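PDB 4OVS: TRAP dicarboxylate transporter, DctP subunit from Sulfurospirillum deleyianum, which probably serves as the periplasmic solute-binding subunit of a TRAP transporter, capturing succinate or a related dicarboxylate for uptake. Local coordinates for residues L79-F91 / Y233-W245. Numbering follows the deposited sequence.
Sequences LKLGNAHIAMPSF and YLGYLVIMSESFW
Ala87 and Ile239 form an antiparallel hydrogen-bonded pair, with Ala87 N to Ile239 O 2.9 Å and nearly straight (173° at the hydrogen), and Ile239 N returning to Ala87 O. Ser241 N to His85 O continues the pairing at one end; beyond Met88, Leu237 N to Pro89 O and Phe91 N to Gly235 O flank a single bridge between Ser90 and Tyr236.

Ser241 joins two helices. Its chi1 of 168° swings OG away from the backbone N and beside the carbonyl carbon, where it donates to Leu79 O at 2.7 Å, an oxygen also taken by Gly82 N in the Schellman motif that ends helix 75-81, while accepting a weak N-cap bond from Phe244 N.

Aromatic contacts mark both ends. His85 and Phe244 form an offset stack, planes at 11° and centroids 4.4 Å apart, and His85 ND1 is engaged by Lys29 N. The Phe91 ring lies over Gly235, whose O sits 3.3 Å above the ring centre; its CE2 meets the edge of the Tyr233 ring. Replacing this phenylalanine by alanine would probably strip Gly235 of its aromatic cover and open a gap beside the Tyr233 edge.

Apolar contacts lie on both faces: Leu79 CD2, from the helix, presses tightly on Ile239 CD1 (3.5 Å) on the face of Ala87, whereas Ile86 CG1 runs alongside CG of selenomethionine Met240 (3.9 Å) on the face bordered by helix 253-289.

Tyr236 CD1 lies 3.3 Å from Met88 O, a carbonyl that accepts a hydrogen bond from Lys40 NZ, itself a succinate-binding residue. Tyr236 OH hydrogen-bonds a bound succinate, which places the Ser90-Tyr236 end of the pairing at the succinate site, within the mixed sheet of this family 7 solute-binding protein.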
loop_
_atom_site.group_PDB
_atom_site.type_symbol
_atom_site.label_atom_id
_atom_site.label_comp_id
_atom_site.label_asym_id
_atom_site.label_seq_id
_atom_site.Cartn_x
_atom_site.Cartn_y
_atom_site.Cartn_z
ATOM N N LEU A 79 -16.801 6.961 0.929
ATOM C CA LEU A 79 -17.318 5.793 1.619
ATOM C C LEU A 79 -18.237 6.253 2.763
ATOM O O LEU A 79 -19.331 5.737 2.932
ATOM C CB LEU A 79 -16.166 4.902 2.127
ATOM C CG LEU A 79 -15.898 3.608 1.320
ATOM C CD1 LEU A 79 -15.698 3.902 -0.115
ATOM C CD2 LEU A 79 -14.701 2.849 1.860
ATOM N N LYS A 80 -17.827 7.265 3.519
ATOM C CA LYS A 80 -18.693 7.768 4.574
ATOM C C LYS A 80 -20.078 8.123 4.048
ATOM O O LYS A 80 -21.076 7.822 4.683
ATOM C CB LYS A 80 -18.075 8.972 5.283
ATOM C CG LYS A 80 -16.830 8.611 6.091
ATOM C CD LYS A 80 -17.165 8.208 7.533
ATOM C CE LYS A 80 -15.990 8.517 8.470
ATOM N NZ LYS A 80 -16.393 8.492 9.910
ATOM N N LEU A 81 -20.136 8.746 2.884
ATOM C CA LEU A 81 -21.405 9.236 2.337
ATOM C C LEU A 81 -22.160 8.161 1.547
ATOM O O LEU A 81 -23.319 8.360 1.198
ATOM C CB LEU A 81 -21.158 10.430 1.410
ATOM C CG LEU A 81 -20.903 11.797 2.032
ATOM C CD1 LEU A 81 -19.856 11.724 3.094
ATOM C CD2 LEU A 81 -20.469 12.800 0.977
ATOM N N GLY A 82 -21.501 7.043 1.250
ATOM C CA GLY A 82 -22.098 5.974 0.443
ATOM C C GLY A 82 -22.037 6.145 -1.068
ATOM O O GLY A 82 -22.680 5.416 -1.840
ATOM N N ASN A 83 -21.280 7.131 -1.505
ATOM C CA ASN A 83 -21.023 7.344 -2.947
ATOM C C ASN A 83 -20.028 6.321 -3.540
ATOM O O ASN A 83 -19.918 6.140 -4.754
ATOM C CB ASN A 83 -20.530 8.764 -3.148
ATOM C CG ASN A 83 -21.554 9.776 -2.718
ATOM O OD1 ASN A 83 -22.736 9.608 -2.980
ATOM N ND2 ASN A 83 -21.115 10.815 -2.030
ATOM N N ALA A 84 -19.298 5.661 -2.672
ATOM C CA ALA A 84 -18.537 4.492 -3.065
ATOM C C ALA A 84 -18.781 3.497 -1.946
ATOM O O ALA A 84 -19.169 3.883 -0.839
ATOM C CB ALA A 84 -17.060 4.836 -3.214
ATOM N N HIS A 85 -18.585 2.222 -2.241
ATOM C CA HIS A 85 -19.016 1.175 -1.358
ATOM C C HIS A 85 -17.875 0.384 -0.774
ATOM O O HIS A 85 -17.924 -0.025 0.372
ATOM C CB HIS A 85 -19.948 0.265 -2.144
ATOM C CG HIS A 85 -21.091 0.997 -2.755
ATOM N ND1 HIS A 85 -21.729 0.574 -3.898
ATOM C CD2 HIS A 85 -21.741 2.116 -2.355
ATOM C CE1 HIS A 85 -22.730 1.396 -4.175
ATOM N NE2 HIS A 85 -22.759 2.334 -3.250
ATOM N N ILE A 86 -16.855 0.133 -1.584
ATOM C CA ILE A 86 -15.745 -0.734 -1.187
ATOM C C ILE A 86 -14.439 -0.105 -1.640
ATOM O O ILE A 86 -14.326 0.401 -2.755
ATOM C CB ILE A 86 -15.898 -2.175 -1.747
ATOM C CG1 ILE A 86 -17.176 -2.806 -1.224
ATOM C CG2 ILE A 86 -14.752 -3.059 -1.290
ATOM C CD1 ILE A 86 -17.417 -4.202 -1.599
ATOM N N ALA A 87 -13.482 -0.056 -0.730
ATOM C CA ALA A 87 -12.166 0.435 -1.020
ATOM C C ALA A 87 -11.062 -0.485 -0.430
ATOM O O ALA A 87 -11.343 -1.398 0.383
ATOM C CB ALA A 87 -12.014 1.826 -0.548
HETATM N N MSE A 88 -9.815 -0.273 -0.856
HETATM C CA MSE A 88 -8.683 -1.044 -0.331
HETATM C C MSE A 88 -7.441 -0.198 -0.079
HETATM O O MSE A 88 -6.388 -0.423 -0.682
HETATM C CB MSE A 88 -8.366 -2.185 -1.247
HETATM C CG MSE A 88 -9.480 -3.139 -1.511
HETATM SE SE MSE A 88 -10.462 -2.634 -3.144
HETATM C CE MSE A 88 -11.484 -4.243 -3.360
ATOM N N PRO A 89 -7.563 0.799 0.787
ATOM C CA PRO A 89 -6.524 1.813 1.012
ATOM C C PRO A 89 -5.288 1.252 1.643
ATOM O O PRO A 89 -5.394 0.309 2.402
ATOM C CB PRO A 89 -7.200 2.793 1.974
ATOM C CG PRO A 89 -8.637 2.566 1.765
ATOM C CD PRO A 89 -8.796 1.127 1.506
ATOM N N SER A 90 -4.109 1.796 1.336
ATOM C CA SER A 90 -2.899 1.346 2.025
ATOM C C SER A 90 -2.944 1.816 3.497
ATOM O O SER A 90 -3.679 2.732 3.840
ATOM C CB SER A 90 -1.650 1.871 1.361
ATOM O OG SER A 90 -1.531 3.251 1.595
ATOM N N PHE A 91 -2.148 1.178 4.353
ATOM C CA PHE A 91 -2.155 1.479 5.781
ATOM C C PHE A 91 -1.957 2.973 6.045
ATOM O O PHE A 91 -2.581 3.571 6.921
ATOM C CB PHE A 91 -1.065 0.641 6.498
ATOM C CG PHE A 91 -1.210 -0.875 6.312
ATOM C CD1 PHE A 91 -2.452 -1.450 6.175
ATOM C CD2 PHE A 91 -0.097 -1.685 6.222
ATOM C CE1 PHE A 91 -2.586 -2.797 5.962
ATOM C CE2 PHE A 91 -0.217 -3.036 5.996
ATOM C CZ PHE A 91 -1.453 -3.597 5.892
ATOM N N TYR A 233 7.326 -1.477 4.489
ATOM C CA TYR A 233 6.326 -2.379 3.885
ATOM C C TYR A 233 5.066 -1.598 3.495
ATOM O O TYR A 233 4.725 -0.638 4.141
ATOM C CB TYR A 233 5.973 -3.568 4.839
ATOM C CG TYR A 233 4.870 -4.401 4.247
ATOM C CD1 TYR A 233 5.141 -5.355 3.270
ATOM C CD2 TYR A 233 3.549 -4.181 4.593
ATOM C CE1 TYR A 233 4.103 -6.089 2.647
ATOM C CE2 TYR A 233 2.509 -4.942 4.010
ATOM C CZ TYR A 233 2.809 -5.884 3.029
ATOM O OH TYR A 233 1.782 -6.581 2.402
ATOM N N LEU A 234 4.383 -2.034 2.441
ATOM C CA LEU A 234 3.151 -1.422 1.993
ATOM C C LEU A 234 2.125 -2.535 1.761
ATOM O O LEU A 234 2.374 -3.502 1.016
ATOM C CB LEU A 234 3.379 -0.616 0.719
ATOM C CG LEU A 234 2.339 0.454 0.325
ATOM C CD1 LEU A 234 2.947 1.408 -0.727
ATOM C CD2 LEU A 234 1.087 -0.169 -0.269
ATOM N N GLY A 235 0.996 -2.398 2.454
ATOM C CA GLY A 235 -0.134 -3.314 2.353
ATOM C C GLY A 235 -1.454 -2.567 2.533
ATOM O O GLY A 235 -1.448 -1.386 2.839
ATOM N N TYR A 236 -2.565 -3.292 2.408
ATOM C CA TYR A 236 -3.894 -2.702 2.355
ATOM C C TYR A 236 -4.871 -3.352 3.368
ATOM O O TYR A 236 -4.722 -4.507 3.737
ATOM C CB TYR A 236 -4.453 -2.929 0.960
ATOM C CG TYR A 236 -3.507 -2.634 -0.193
ATOM C CD1 TYR A 236 -3.253 -1.323 -0.568
ATOM C CD2 TYR A 236 -2.892 -3.657 -0.927
ATOM C CE1 TYR A 236 -2.406 -1.004 -1.620
ATOM C CE2 TYR A 236 -2.038 -3.342 -2.016
ATOM C CZ TYR A 236 -1.823 -2.012 -2.352
ATOM O OH TYR A 236 -0.982 -1.631 -3.361
ATOM N N LEU A 237 -5.874 -2.592 3.796
ATOM C CA LEU A 237 -6.988 -3.124 4.572
ATOM C C LEU A 237 -8.233 -2.856 3.748
ATOM O O LEU A 237 -8.516 -1.713 3.367
ATOM C CB LEU A 237 -7.094 -2.478 5.932
ATOM C CG LEU A 237 -8.382 -2.886 6.679
ATOM C CD1 LEU A 237 -8.400 -4.360 7.020
ATOM C CD2 LEU A 237 -8.547 -2.065 7.912
ATOM N N VAL A 238 -8.930 -3.912 3.386
ATOM C CA VAL A 238 -10.184 -3.774 2.636
ATOM C C VAL A 238 -11.221 -3.236 3.598
ATOM O O VAL A 238 -11.387 -3.765 4.718
ATOM C CB VAL A 238 -10.631 -5.133 2.056
ATOM C CG1 VAL A 238 -11.954 -5.042 1.292
ATOM C CG2 VAL A 238 -9.562 -5.696 1.152
ATOM N N ILE A 239 -11.881 -2.161 3.174
ATOM C CA ILE A 239 -12.985 -1.587 3.917
ATOM C C ILE A 239 -14.241 -1.357 3.102
ATOM O O ILE A 239 -14.191 -1.184 1.887
ATOM C CB ILE A 239 -12.649 -0.250 4.553
ATOM C CG1 ILE A 239 -12.109 0.707 3.488
ATOM C CG2 ILE A 239 -11.659 -0.444 5.699
ATOM C CD1 ILE A 239 -12.036 2.099 3.989
HETATM N N MSE A 240 -15.371 -1.330 3.799
HETATM C CA MSE A 240 -16.639 -1.055 3.158
HETATM C C MSE A 240 -17.335 0.131 3.803
HETATM O O MSE A 240 -17.057 0.496 4.944
HETATM C CB MSE A 240 -17.561 -2.272 3.180
HETATM C CG MSE A 240 -17.012 -3.536 2.650
HETATM SE SE MSE A 240 -18.422 -4.853 2.191
HETATM C CE MSE A 240 -18.934 -5.439 4.009
ATOM N N SER A 241 -18.214 0.759 3.038
ATOM C CA SER A 241 -19.034 1.852 3.551
ATOM C C SER A 241 -20.052 1.277 4.535
ATOM O O SER A 241 -20.833 0.375 4.209
ATOM C CB SER A 241 -19.765 2.571 2.419
ATOM O OG SER A 241 -20.761 3.435 2.936
ATOM N N GLU A 242 -20.019 1.785 5.751
ATOM C CA GLU A 242 -20.961 1.359 6.780
ATOM C C GLU A 242 -22.452 1.585 6.415
ATOM O O GLU A 242 -23.313 0.750 6.747
ATOM C CB GLU A 242 -20.611 2.105 8.065
ATOM C CG GLU A 242 -21.321 1.671 9.279
ATOM C CD GLU A 242 -20.754 2.372 10.490
ATOM O OE1 GLU A 242 -19.859 1.783 11.150
ATOM O OE2 GLU A 242 -21.185 3.523 10.754
ATOM N N SER A 243 -22.778 2.692 5.750
ATOM C CA SER A 243 -24.182 2.954 5.446
ATOM C C SER A 243 -24.624 2.149 4.222
ATOM O O SER A 243 -25.750 1.647 4.174
ATOM C CB SER A 243 -24.436 4.455 5.288
ATOM O OG SER A 243 -23.588 5.011 4.321
ATOM N N PHE A 244 -23.721 1.961 3.255
ATOM C CA PHE A 244 -23.981 0.986 2.200
ATOM C C PHE A 244 -24.235 -0.406 2.816
ATOM O O PHE A 244 -25.223 -1.059 2.489
ATOM C CB PHE A 244 -22.822 0.923 1.178
ATOM C CG PHE A 244 -22.733 -0.399 0.438
ATOM C CD1 PHE A 244 -23.564 -0.679 -0.633
ATOM C CD2 PHE A 244 -21.799 -1.352 0.819
ATOM C CE1 PHE A 244 -23.473 -1.898 -1.298
ATOM C CE2 PHE A 244 -21.712 -2.586 0.179
ATOM C CZ PHE A 244 -22.546 -2.857 -0.881
ATOM N N TRP A 245 -23.366 -0.863 3.708
ATOM C CA TRP A 245 -23.514 -2.211 4.248
ATOM C C TRP A 245 -24.798 -2.326 5.098
ATOM O O TRP A 245 -25.472 -3.358 5.093
ATOM C CB TRP A 245 -22.304 -2.589 5.086
ATOM C CG TRP A 245 -22.168 -4.060 5.380
ATOM C CD1 TRP A 245 -22.068 -4.645 6.620
ATOM C CD2 TRP A 245 -22.085 -5.137 4.429
ATOM N NE1 TRP A 245 -21.933 -5.997 6.498
ATOM C CE2 TRP A 245 -21.930 -6.332 5.167
ATOM C CE3 TRP A 245 -22.121 -5.207 3.041
ATOM C CZ2 TRP A 245 -21.827 -7.578 4.561
ATOM C CZ3 TRP A 245 -22.009 -6.452 2.432
ATOM C CH2 TRP A 245 -21.852 -7.614 3.185
HETATM O O HOH W 1 -20.985 5.282 5.938
HETATM O O HOH W 2 -24.195 8.075 4.541
#